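Local coordinates for protein lysine specific cysteine protease (Porphyromonas gingivalis, PDB 3M1H) that cleaves proteins after lysine as a secreted cysteine protease and takes part in bacterial coaggregation, this chain being one of its calcium-binding cleaved adhesin domains, at residues S17-D22 against G105-N110; D24-N29 against G60-D65; D65-T70 against Y154-H159; H96-A101 against A112-E117. One frame throughout, in Å; residues are numbered along the deposited sequence.

In the fold
Three of the four contacts lie along one five-stranded antiparallel sheet of the jelly roll: contact 3 pairs strands 65-69 and 154-160, contact 4 closes the margin at strand 116-119, and contact 1 lies at the other margin, strand 19-22. The centre of contact 3 is about 7 Å from that of contact 1 and about 9 Å from that of contact 4. Contact 2 joins contact 3 through the shared D65, their centres about 14 Å apart. One calcium ion draws on three contacts: D22 of contact 1, D24, D26 and N28 of contact 2, and N66 of contact 3. Contact 4 takes no part in that site; the side chain of Y97 is about 9 Å from that of N66.

Contact 1. Residues S17-D22 against G105-N110. With CA (calcium ion), chain E; NA (sodium ion), chain H; NA (sodium ion), chain I.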
# COMPACT_ATOMS: atom_id res chain seq x y z
N SER A 17 -8.04 -6.19 -12.45
CA SER A 17 -9.13 -6.56 -11.54
C SER A 17 -9.13 -5.72 -10.21
O SER A 17 -10.16 -5.64 -9.54
CB SER A 17 -9.01 -8.04 -11.18
OG SER A 17 -7.73 -8.35 -10.66
N TRP A 18 -7.97 -5.15 -9.89
CA TRP A 18 -7.85 -4.26 -8.74
C TRP A 18 -8.24 -2.83 -9.17
O TRP A 18 -8.39 -2.54 -10.37
CB TRP A 18 -6.42 -4.28 -8.22
CG TRP A 18 -5.99 -5.55 -7.50
CD1 TRP A 18 -6.02 -6.84 -7.97
CD2 TRP A 18 -5.43 -5.62 -6.19
NE1 TRP A 18 -5.51 -7.69 -7.05
CE2 TRP A 18 -5.15 -6.99 -5.93
CE3 TRP A 18 -5.16 -4.68 -5.20
CZ2 TRP A 18 -4.58 -7.43 -4.75
CZ3 TRP A 18 -4.60 -5.11 -4.02
CH2 TRP A 18 -4.31 -6.48 -3.79
N LYS A 19 -8.32 -1.91 -8.20
CA LYS A 19 -8.69 -0.54 -8.51
C LYS A 19 -7.85 0.42 -7.70
O LYS A 19 -7.60 0.19 -6.52
CB LYS A 19 -10.16 -0.32 -8.15
CG LYS A 19 -10.73 1.04 -8.24
CD LYS A 19 -12.15 0.91 -7.61
CE LYS A 19 -12.90 2.18 -7.68
NZ LYS A 19 -14.33 2.02 -7.38
N THR A 20 -7.39 1.48 -8.35
CA THR A 20 -6.76 2.60 -7.67
C THR A 20 -7.79 3.72 -7.52
O THR A 20 -8.60 3.97 -8.40
CB THR A 20 -5.49 3.11 -8.42
OG1 THR A 20 -5.81 3.51 -9.77
CG2 THR A 20 -4.33 2.05 -8.45
N ILE A 21 -7.70 4.40 -6.38
CA ILE A 21 -8.52 5.60 -6.14
C ILE A 21 -7.57 6.75 -5.78
O ILE A 21 -6.82 6.67 -4.80
CB ILE A 21 -9.56 5.42 -5.03
CG1 ILE A 21 -10.47 4.23 -5.30
CG2 ILE A 21 -10.40 6.69 -4.94
CD1 ILE A 21 -11.37 3.90 -4.13
N ASP A 22 -7.56 7.80 -6.62
CA ASP A 22 -6.77 9.01 -6.35
C ASP A 22 -7.66 10.03 -5.62
O ASP A 22 -8.24 10.93 -6.25
CB ASP A 22 -6.24 9.60 -7.65
CG ASP A 22 -5.39 10.80 -7.45
OD1 ASP A 22 -4.95 11.10 -6.28
OD2 ASP A 22 -5.16 11.49 -8.47
N GLY A 105 -19.71 -1.58 -1.38
CA GLY A 105 -19.05 -1.03 -2.55
C GLY A 105 -17.57 -0.83 -2.37
O GLY A 105 -16.98 -1.13 -1.33
N ASN A 106 -16.97 -0.28 -3.42
CA ASN A 106 -15.52 -0.09 -3.47
C ASN A 106 -15.11 1.33 -3.78
O ASN A 106 -14.11 1.56 -4.48
CB ASN A 106 -14.86 -1.05 -4.45
CG ASN A 106 -15.30 -0.87 -5.90
OD1 ASN A 106 -16.29 -0.22 -6.20
ND2 ASN A 106 -14.56 -1.50 -6.81
N ASP A 107 -15.86 2.29 -3.26
CA ASP A 107 -15.48 3.71 -3.34
C ASP A 107 -15.01 4.20 -1.99
O ASP A 107 -15.19 3.52 -0.99
CB ASP A 107 -16.65 4.53 -3.90
CG ASP A 107 -17.16 3.98 -5.22
OD1 ASP A 107 -16.33 3.74 -6.11
OD2 ASP A 107 -18.38 3.79 -5.38
N ALA A 108 -14.41 5.39 -1.97
CA ALA A 108 -13.76 5.88 -0.75
C ALA A 108 -14.71 5.85 0.44
O ALA A 108 -14.30 5.45 1.54
CB ALA A 108 -13.19 7.30 -0.93
N SER A 109 -15.96 6.26 0.24
CA SER A 109 -16.90 6.35 1.38
C SER A 109 -17.27 5.00 1.98
O SER A 109 -17.76 4.93 3.12
CB SER A 109 -18.16 7.11 0.97
OG SER A 109 -18.99 6.23 0.28
N ASN A 110 -17.06 3.92 1.23
CA ASN A 110 -17.27 2.57 1.74
C ASN A 110 -16.17 2.06 2.68
O ASN A 110 -16.35 1.03 3.34
CB ASN A 110 -17.36 1.59 0.57
CG ASN A 110 -18.49 1.91 -0.38
OD1 ASN A 110 -18.29 2.16 -1.58
ND2 ASN A 110 -19.72 1.89 0.16
CA CA E . -2.92 11.06 -5.21
NA NA H . -18.11 -0.17 -7.70
NA NA I . -8.94 -1.71 -12.49
O HOH W 1 -15.06 -0.01 -9.41
O HOH W 2 -17.23 2.00 -8.05
O HOH W 3 -0.83 11.54 -4.18
O HOH W 4 -18.98 -1.81 -6.32
O HOH W 5 -17.48 0.06 -10.19
O HOH W 6 -17.21 -2.20 -8.35
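K19 and I21 of strand 19-22 face N106 to A108 of the loop 105-110, which ends in a short 3-10 turn, with CA atoms 8.5 Å apart for K19 and N106 and 7.5 Å for I21 and A108. Side chains bridge that gap. K19 is fully extended, its CG anti to the backbone N (chi1 173°), which carries the ammonium across to the loop. There NZ donates to the backbone O of N106 at 2.9 Å, arriving from above the carbonyl plane, and makes a salt bridge with OD1 of D107, also at 2.9 Å. A weak third bond runs from NZ to N106 OD1, and a water accepts from both K19 NZ and N106 ND2. Lysine suits the place because its flexible chain delivers one charge to several oxygens. I21 brings only its tip, CD1 lying 3.6 Å from N106 O and against the backbone of D107 and A108; it also packs on Y67 and V69 of the neighbouring strand 65-69. The loop is braced from within, D107 N donating to N110 OD1. N106 OD1 also binds a sodium ion at 2.4 Å, which four waters also bind. At the far end of the strand, D22 OD1 binds calcium at 2.3 Å. This is a loop from the opposite margin of the jelly-roll sheet laid over edge strand 19-22, between a surface sodium and a calcium site.

Contact 2. Residues D24-N29 against G60-D65. Unlike the reference sequence in segment 24-29: D24 (reference His). With CA (calcium ion), chain E.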
# COMPACT_ATOMS: atom_id res chain seq x y z
N ASP A 24 -7.06 12.38 -3.31
CA ASP A 24 -6.59 13.77 -3.24
C ASP A 24 -6.58 14.51 -4.59
O ASP A 24 -6.57 15.75 -4.65
CB ASP A 24 -5.19 13.80 -2.63
CG ASP A 24 -4.22 13.02 -3.47
OD1 ASP A 24 -4.24 11.75 -3.29
OD2 ASP A 24 -3.50 13.61 -4.30
N GLY A 25 -6.56 13.77 -5.69
CA GLY A 25 -6.72 14.32 -7.03
C GLY A 25 -5.48 14.82 -7.72
O GLY A 25 -5.58 15.49 -8.77
N ASP A 26 -4.29 14.52 -7.20
CA ASP A 26 -3.05 15.05 -7.80
C ASP A 26 -2.50 14.31 -9.01
O ASP A 26 -1.50 14.74 -9.60
CB ASP A 26 -1.95 15.17 -6.74
CG ASP A 26 -1.41 13.84 -6.27
OD1 ASP A 26 -2.01 12.78 -6.62
OD2 ASP A 26 -0.41 13.88 -5.51
N GLY A 27 -3.15 13.20 -9.38
CA GLY A 27 -2.69 12.34 -10.46
C GLY A 27 -1.71 11.24 -10.11
O GLY A 27 -1.41 10.39 -10.94
N ASN A 28 -1.23 11.27 -8.88
CA ASN A 28 -0.31 10.28 -8.35
C ASN A 28 -1.09 9.22 -7.57
O ASN A 28 -1.95 9.52 -6.73
CB ASN A 28 0.71 10.96 -7.42
CG ASN A 28 1.63 11.92 -8.16
OD1 ASN A 28 2.24 11.54 -9.15
ND2 ASN A 28 1.75 13.13 -7.66
N ASN A 29 -0.75 7.96 -7.85
CA ASN A 29 -1.45 6.82 -7.26
C ASN A 29 -0.48 5.81 -6.68
O ASN A 29 0.74 5.89 -6.83
CB ASN A 29 -2.24 6.12 -8.38
CG ASN A 29 -3.50 6.88 -8.78
OD1 ASN A 29 -4.52 6.81 -8.09
ND2 ASN A 29 -3.43 7.60 -9.90
N GLY A 60 9.06 16.94 -5.28
CA GLY A 60 8.94 17.43 -3.92
C GLY A 60 7.87 16.69 -3.16
O GLY A 60 7.41 15.64 -3.63
N PRO A 61 7.47 17.21 -2.00
CA PRO A 61 6.49 16.62 -1.12
C PRO A 61 5.14 16.50 -1.82
O PRO A 61 4.78 17.34 -2.65
CB PRO A 61 6.45 17.57 0.09
CG PRO A 61 7.66 18.41 -0.04
CD PRO A 61 7.98 18.49 -1.46
N GLN A 62 4.45 15.40 -1.52
CA GLN A 62 3.08 15.14 -1.96
C GLN A 62 2.16 15.03 -0.75
O GLN A 62 2.63 14.86 0.39
CB GLN A 62 3.05 13.81 -2.74
CG GLN A 62 4.05 13.72 -3.81
CD GLN A 62 3.82 14.75 -4.90
OE1 GLN A 62 2.69 14.95 -5.35
NE2 GLN A 62 4.88 15.41 -5.31
N ASN A 63 0.86 15.14 -0.99
CA ASN A 63 -0.16 14.96 0.03
C ASN A 63 -1.12 13.85 -0.36
O ASN A 63 -2.27 14.08 -0.75
CB ASN A 63 -0.89 16.29 0.25
CG ASN A 63 0.04 17.35 0.82
OD1 ASN A 63 0.28 17.38 2.03
ND2 ASN A 63 0.62 18.14 -0.05
N PRO A 64 -0.62 12.60 -0.30
CA PRO A 64 -1.42 11.49 -0.82
C PRO A 64 -2.68 11.21 -0.02
O PRO A 64 -2.71 11.34 1.22
CB PRO A 64 -0.43 10.31 -0.77
CG PRO A 64 0.53 10.68 0.35
CD PRO A 64 0.71 12.17 0.18
N ASP A 65 -3.72 10.84 -0.75
CA ASP A 65 -4.85 10.11 -0.20
C ASP A 65 -5.19 9.11 -1.29
O ASP A 65 -6.10 9.30 -2.10
CB ASP A 65 -6.04 11.03 0.17
CG ASP A 65 -7.15 10.30 0.92
OD1 ASP A 65 -7.07 9.06 1.11
OD2 ASP A 65 -8.13 10.91 1.34
CA CA E . -2.92 11.06 -5.21
O HOH W 7 0.08 15.82 -3.80
O HOH W 3 -0.83 11.54 -4.18
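A calcium-binding loop, in which D24, D26 and N28 alternate with glycines, meets the segment 60-65 through D24 and D65. D24 binds the ion through OD1 at 2.4 Å; OD2 lies farther, at 2.8 Å, and is less surely placed. D26 supplies OD1 and N28 its backbone O, while D22, N66 and a water complete the shell. Across the contact, D65 N donates to D24 OD1 at 2.7 Å, approaching from above the carboxylate plane; this oxygen is therefore shared between metal and peptide. D26 is turned inward with CG between its own N and carbonyl carbon (chi1 71°), and its OD1 accepts from N28 N at 2.8 Å, an Asx turn that folds the loop round the metal. Its other oxygen, OD2, accepts from N28 ND2 at 3.1 Å and from the metal-bound water, and another water links it to N63 N. Q62 bends at chi2 (-64°) and fastens its NE2 to G60 O at 3.0 Å, while its OE1 stands 3.1 Å from N28 ND2, the two amide planes almost perpendicular. G25 and G27 have positive phi, which glycine adopts readily. Short aspartates suit the loop because their oxygens reach the ion while the chain stays tightly turned, and the cation probably offsets the repulsion between their carboxylates. D65 pairs its charge with R158, so its backbone serves here, O also accepting weakly from D24 N.

Contact 3. Residues D65-T70 against Y154-H159; sequences DNYLVT and YVAFRH. With CA (calcium ion), chain E.
D65 OD1 accepts from R158 NE at 2.8 Å in a nearly straight bond (171°), the first half of a side-on salt bridge whose second half runs from NH2 to OD2 at 3.1 Å. The carboxylate lies at the guanidinium edge, the two planes 36° apart. R158 reaches it because its chain is extended from CG to NE, with CG anti to the backbone N (chi1 -172°). On the way the aliphatic part lies along Y67, pointing the same way: CG sits over the ring centre, 3.8 Å from the centroid, a CH-pi contact. Ring and guanidinium are almost parallel, with Y67 OH above the guanidinium face. Arginine suits this non-hydrogen-bonded pair because its methylenes lie on the tyrosine while its end pairs with the aspartate; NH1 bonds Y100 OH. Antiparallel backbone bonds join N66 to H159 and L68 to F157. Beyond them T70 N donates to V155 O, and V155 N returns the bond to T70 OG1 at 3.0 Å, a hydroxyl carrying on the pairing where the strand ends. N66 directs OD1 to calcium at 2.4 Å, while its ND2 and H159 ND1 both bond S52 OG. V69 CG2 meets A156 CB at 4.0 Å. Strand 19-22 flanks this pair beside 65-69 and strand 96-102 beside 154-160, while L68 and F157 turn to strand 167-177 of the second sheet in the jelly roll.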
# COMPACT_ATOMS: atom_id res chain seq x y z
N ASP A 65 -3.72 10.84 -0.75
CA ASP A 65 -4.85 10.11 -0.20
C ASP A 65 -5.19 9.11 -1.29
O ASP A 65 -6.10 9.30 -2.10
CB ASP A 65 -6.04 11.03 0.17
CG ASP A 65 -7.15 10.30 0.92
OD1 ASP A 65 -7.07 9.06 1.11
OD2 ASP A 65 -8.13 10.91 1.34
N ASN A 66 -4.37 8.06 -1.33
CA ASN A 66 -4.38 7.07 -2.40
C ASN A 66 -4.85 5.73 -1.89
O ASN A 66 -4.30 5.21 -0.93
CB ASN A 66 -2.97 6.89 -2.96
CG ASN A 66 -2.38 8.14 -3.56
OD1 ASN A 66 -3.09 9.10 -3.93
ND2 ASN A 66 -1.05 8.15 -3.67
N TYR A 67 -5.84 5.15 -2.56
CA TYR A 67 -6.31 3.79 -2.24
C TYR A 67 -5.92 2.80 -3.31
O TYR A 67 -5.88 3.13 -4.50
CB TYR A 67 -7.84 3.70 -2.09
CG TYR A 67 -8.48 4.63 -1.09
CD1 TYR A 67 -9.12 4.11 0.02
CD2 TYR A 67 -8.52 6.02 -1.27
CE1 TYR A 67 -9.78 4.95 0.94
CE2 TYR A 67 -9.18 6.86 -0.34
CZ TYR A 67 -9.80 6.30 0.76
OH TYR A 67 -10.48 7.07 1.70
N LEU A 68 -5.66 1.60 -2.83
CA LEU A 68 -5.47 0.39 -3.67
C LEU A 68 -6.48 -0.62 -3.18
O LEU A 68 -6.41 -1.05 -2.03
CB LEU A 68 -4.05 -0.13 -3.54
CG LEU A 68 -3.75 -1.43 -4.31
CD1 LEU A 68 -3.81 -1.19 -5.82
CD2 LEU A 68 -2.36 -1.98 -3.91
N VAL A 69 -7.43 -0.99 -4.05
CA VAL A 69 -8.59 -1.81 -3.69
C VAL A 69 -8.51 -3.16 -4.41
O VAL A 69 -8.21 -3.23 -5.60
CB VAL A 69 -9.91 -1.09 -3.99
CG1 VAL A 69 -11.08 -1.90 -3.38
CG2 VAL A 69 -9.89 0.37 -3.44
N THR A 70 -8.75 -4.23 -3.67
CA THR A 70 -8.79 -5.57 -4.22
C THR A 70 -9.96 -5.74 -5.18
O THR A 70 -10.92 -4.96 -5.17
CB THR A 70 -8.96 -6.63 -3.10
OG1 THR A 70 -10.24 -6.47 -2.46
CG2 THR A 70 -7.85 -6.52 -2.06
N TYR A 154 -14.60 -6.13 -0.28
CA TYR A 154 -13.41 -5.43 -0.78
C TYR A 154 -12.50 -5.07 0.37
O TYR A 154 -12.99 -4.71 1.45
CB TYR A 154 -13.79 -4.11 -1.48
CG TYR A 154 -14.68 -4.26 -2.67
CD1 TYR A 154 -14.15 -4.55 -3.91
CD2 TYR A 154 -16.06 -4.11 -2.56
CE1 TYR A 154 -14.95 -4.70 -5.02
CE2 TYR A 154 -16.87 -4.27 -3.68
CZ TYR A 154 -16.31 -4.56 -4.88
OH TYR A 154 -17.13 -4.70 -5.97
N VAL A 155 -11.19 -5.14 0.11
CA VAL A 155 -10.17 -4.63 1.03
C VAL A 155 -9.45 -3.48 0.33
O VAL A 155 -9.11 -3.59 -0.86
CB VAL A 155 -9.18 -5.76 1.43
CG1 VAL A 155 -7.98 -5.20 2.15
CG2 VAL A 155 -9.95 -6.82 2.29
N ALA A 156 -9.25 -2.37 1.06
CA ALA A 156 -8.51 -1.23 0.59
C ALA A 156 -7.30 -0.92 1.45
O ALA A 156 -7.37 -0.98 2.68
CB ALA A 156 -9.41 0.03 0.50
N PHE A 157 -6.19 -0.64 0.80
CA PHE A 157 -4.96 -0.10 1.39
C PHE A 157 -4.91 1.39 1.07
O PHE A 157 -5.00 1.80 -0.08
CB PHE A 157 -3.73 -0.79 0.77
CG PHE A 157 -3.72 -2.28 0.97
CD1 PHE A 157 -3.09 -2.84 2.08
CD2 PHE A 157 -4.33 -3.12 0.04
CE1 PHE A 157 -3.10 -4.22 2.25
CE2 PHE A 157 -4.35 -4.49 0.23
CZ PHE A 157 -3.73 -5.02 1.34
N ARG A 158 -4.78 2.21 2.10
CA ARG A 158 -4.87 3.65 1.94
C ARG A 158 -3.63 4.32 2.47
O ARG A 158 -3.28 4.12 3.60
CB ARG A 158 -6.05 4.17 2.73
CG ARG A 158 -6.38 5.63 2.49
CD ARG A 158 -7.49 6.06 3.40
NE ARG A 158 -7.73 7.51 3.34
CZ ARG A 158 -8.31 8.24 4.30
NH1 ARG A 158 -8.72 7.68 5.42
NH2 ARG A 158 -8.48 9.55 4.11
N HIS A 159 -2.95 5.10 1.64
CA HIS A 159 -1.78 5.89 2.03
C HIS A 159 -2.26 7.33 2.13
O HIS A 159 -2.75 7.87 1.14
CB HIS A 159 -0.73 5.80 0.93
CG HIS A 159 0.57 6.49 1.25
ND1 HIS A 159 1.36 7.04 0.28
CD2 HIS A 159 1.21 6.73 2.43
CE1 HIS A 159 2.47 7.52 0.82
NE2 HIS A 159 2.39 7.36 2.13
CA CA E . -2.92 11.06 -5.21
O HOH W 3 -0.83 11.54 -4.18

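Contact 4. Residues H96-A101 against A112-E117; sequences HYAVYA and ANALLE
H96 and E117 meet ring edge to carboxylate at one end of an antiparallel strand pair that is interrupted by a classic beta bulge. H96 NE2 donates to E117 OE2 at 2.7 Å; the oxygen uses its anti lone pair and lies near the ring plane, carboxylate and imidazole being only 27° apart. The glutamate is extended, CG anti to its backbone N (chi1 176°), which carries the carboxylate across to the histidine of the neighbouring strand, and ND1 of H96 bonds G161 O. In the bulge, L115 and L116 both stand opposite V99: V99 N donates to L116 O at 2.8 Å, and V99 O accepts from L115 N at 2.9 Å, close to the carbonyl axis. The two leucines part company there. L115 reaches with CD1 to A101 CB at 3.8 Å, whereas L116 puts CD2 near the hydroxyl end of Y97, whose OH bonds E118; both leucines also pack on V146 of strand 142-148, apolar side chains that suit the packing between the two sheets. Small residues fit where the backbones come close, A98 CB touching A114 CB at 3.9 Å. The Y100 ring lies beside A112 to A114: A114 CB lies off-centre over it, 4.2 Å from the centroid, in a CH-pi contact. Y100 OH bonds R158 and also meets, at 2.6 Å, a water that donates to E117 OE1.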
# COMPACT_ATOMS: atom_id res chain seq x y z
N HIS A 96 2.28 6.84 6.68
CA HIS A 96 1.04 6.57 7.38
C HIS A 96 0.09 5.85 6.42
O HIS A 96 -0.15 6.32 5.32
CB HIS A 96 0.47 7.93 7.85
CG HIS A 96 -0.82 7.86 8.62
ND1 HIS A 96 -1.69 8.93 8.65
CD2 HIS A 96 -1.39 6.90 9.38
CE1 HIS A 96 -2.75 8.62 9.38
NE2 HIS A 96 -2.58 7.39 9.85
N TYR A 97 -0.41 4.71 6.86
CA TYR A 97 -1.35 3.94 6.04
C TYR A 97 -2.40 3.27 6.89
O TYR A 97 -2.25 3.13 8.12
CB TYR A 97 -0.63 2.93 5.15
CG TYR A 97 -0.22 1.67 5.88
CD1 TYR A 97 -0.94 0.50 5.74
CD2 TYR A 97 0.87 1.67 6.75
CE1 TYR A 97 -0.58 -0.63 6.42
CE2 TYR A 97 1.25 0.55 7.44
CZ TYR A 97 0.51 -0.61 7.27
OH TYR A 97 0.83 -1.78 7.92
N ALA A 98 -3.49 2.86 6.23
CA ALA A 98 -4.53 2.08 6.87
C ALA A 98 -5.10 1.02 5.91
O ALA A 98 -4.96 1.15 4.69
CB ALA A 98 -5.66 2.99 7.41
N VAL A 99 -5.73 0.01 6.49
CA VAL A 99 -6.36 -1.07 5.77
C VAL A 99 -7.84 -1.09 6.18
O VAL A 99 -8.13 -1.02 7.39
CB VAL A 99 -5.73 -2.46 6.11
CG1 VAL A 99 -6.44 -3.60 5.35
CG2 VAL A 99 -4.22 -2.41 5.86
N TYR A 100 -8.74 -1.17 5.21
CA TYR A 100 -10.19 -1.14 5.47
C TYR A 100 -10.88 -2.30 4.78
O TYR A 100 -10.37 -2.78 3.75
CB TYR A 100 -10.79 0.14 4.90
CG TYR A 100 -10.23 1.41 5.41
CD1 TYR A 100 -10.86 2.13 6.42
CD2 TYR A 100 -9.09 1.97 4.83
CE1 TYR A 100 -10.31 3.34 6.88
CE2 TYR A 100 -8.57 3.17 5.28
CZ TYR A 100 -9.18 3.85 6.29
OH TYR A 100 -8.64 5.05 6.68
N ALA A 101 -12.02 -2.74 5.31
CA ALA A 101 -12.91 -3.68 4.63
C ALA A 101 -14.25 -2.96 4.37
O ALA A 101 -14.71 -2.16 5.20
CB ALA A 101 -13.16 -4.94 5.48
N ALA A 112 -14.38 2.89 5.85
CA ALA A 112 -14.41 3.64 7.10
C ALA A 112 -14.06 2.64 8.20
O ALA A 112 -14.12 1.44 7.97
CB ALA A 112 -15.78 4.25 7.31
N ASN A 113 -13.72 3.09 9.40
CA ASN A 113 -13.35 2.16 10.47
C ASN A 113 -12.18 1.28 10.01
O ASN A 113 -12.37 0.16 9.56
CB ASN A 113 -14.55 1.29 10.89
CG ASN A 113 -14.17 0.19 11.87
OD1 ASN A 113 -13.32 0.39 12.73
ND2 ASN A 113 -14.80 -0.98 11.74
N ALA A 114 -10.98 1.82 10.09
CA ALA A 114 -9.78 1.05 9.74
C ALA A 114 -9.66 -0.19 10.63
O ALA A 114 -9.85 -0.12 11.86
CB ALA A 114 -8.54 1.90 9.88
N LEU A 115 -9.37 -1.32 10.00
CA LEU A 115 -8.98 -2.55 10.69
C LEU A 115 -7.54 -2.49 11.24
O LEU A 115 -7.23 -3.18 12.24
CB LEU A 115 -9.16 -3.74 9.75
CG LEU A 115 -10.53 -3.94 9.13
CD1 LEU A 115 -10.52 -5.18 8.26
CD2 LEU A 115 -11.59 -4.04 10.22
N LEU A 116 -6.68 -1.73 10.57
CA LEU A 116 -5.29 -1.51 10.91
C LEU A 116 -4.93 -0.12 10.42
O LEU A 116 -5.27 0.27 9.29
CB LEU A 116 -4.38 -2.57 10.27
CG LEU A 116 -2.87 -2.34 10.39
CD1 LEU A 116 -2.44 -2.42 11.84
CD2 LEU A 116 -2.03 -3.35 9.59
N GLU A 117 -4.28 0.66 11.28
CA GLU A 117 -3.79 1.96 10.91
C GLU A 117 -2.49 2.17 11.65
O GLU A 117 -2.40 2.00 12.88
CB GLU A 117 -4.80 3.07 11.26
CG GLU A 117 -4.27 4.47 10.97
CD GLU A 117 -5.36 5.55 11.03
OE1 GLU A 117 -6.54 5.20 11.23
OE2 GLU A 117 -5.01 6.76 10.87
O HOH W 8 -8.81 5.81 9.20
O HOH W 9 -12.92 -1.41 7.80
O HOH W 10 -15.36 0.26 6.11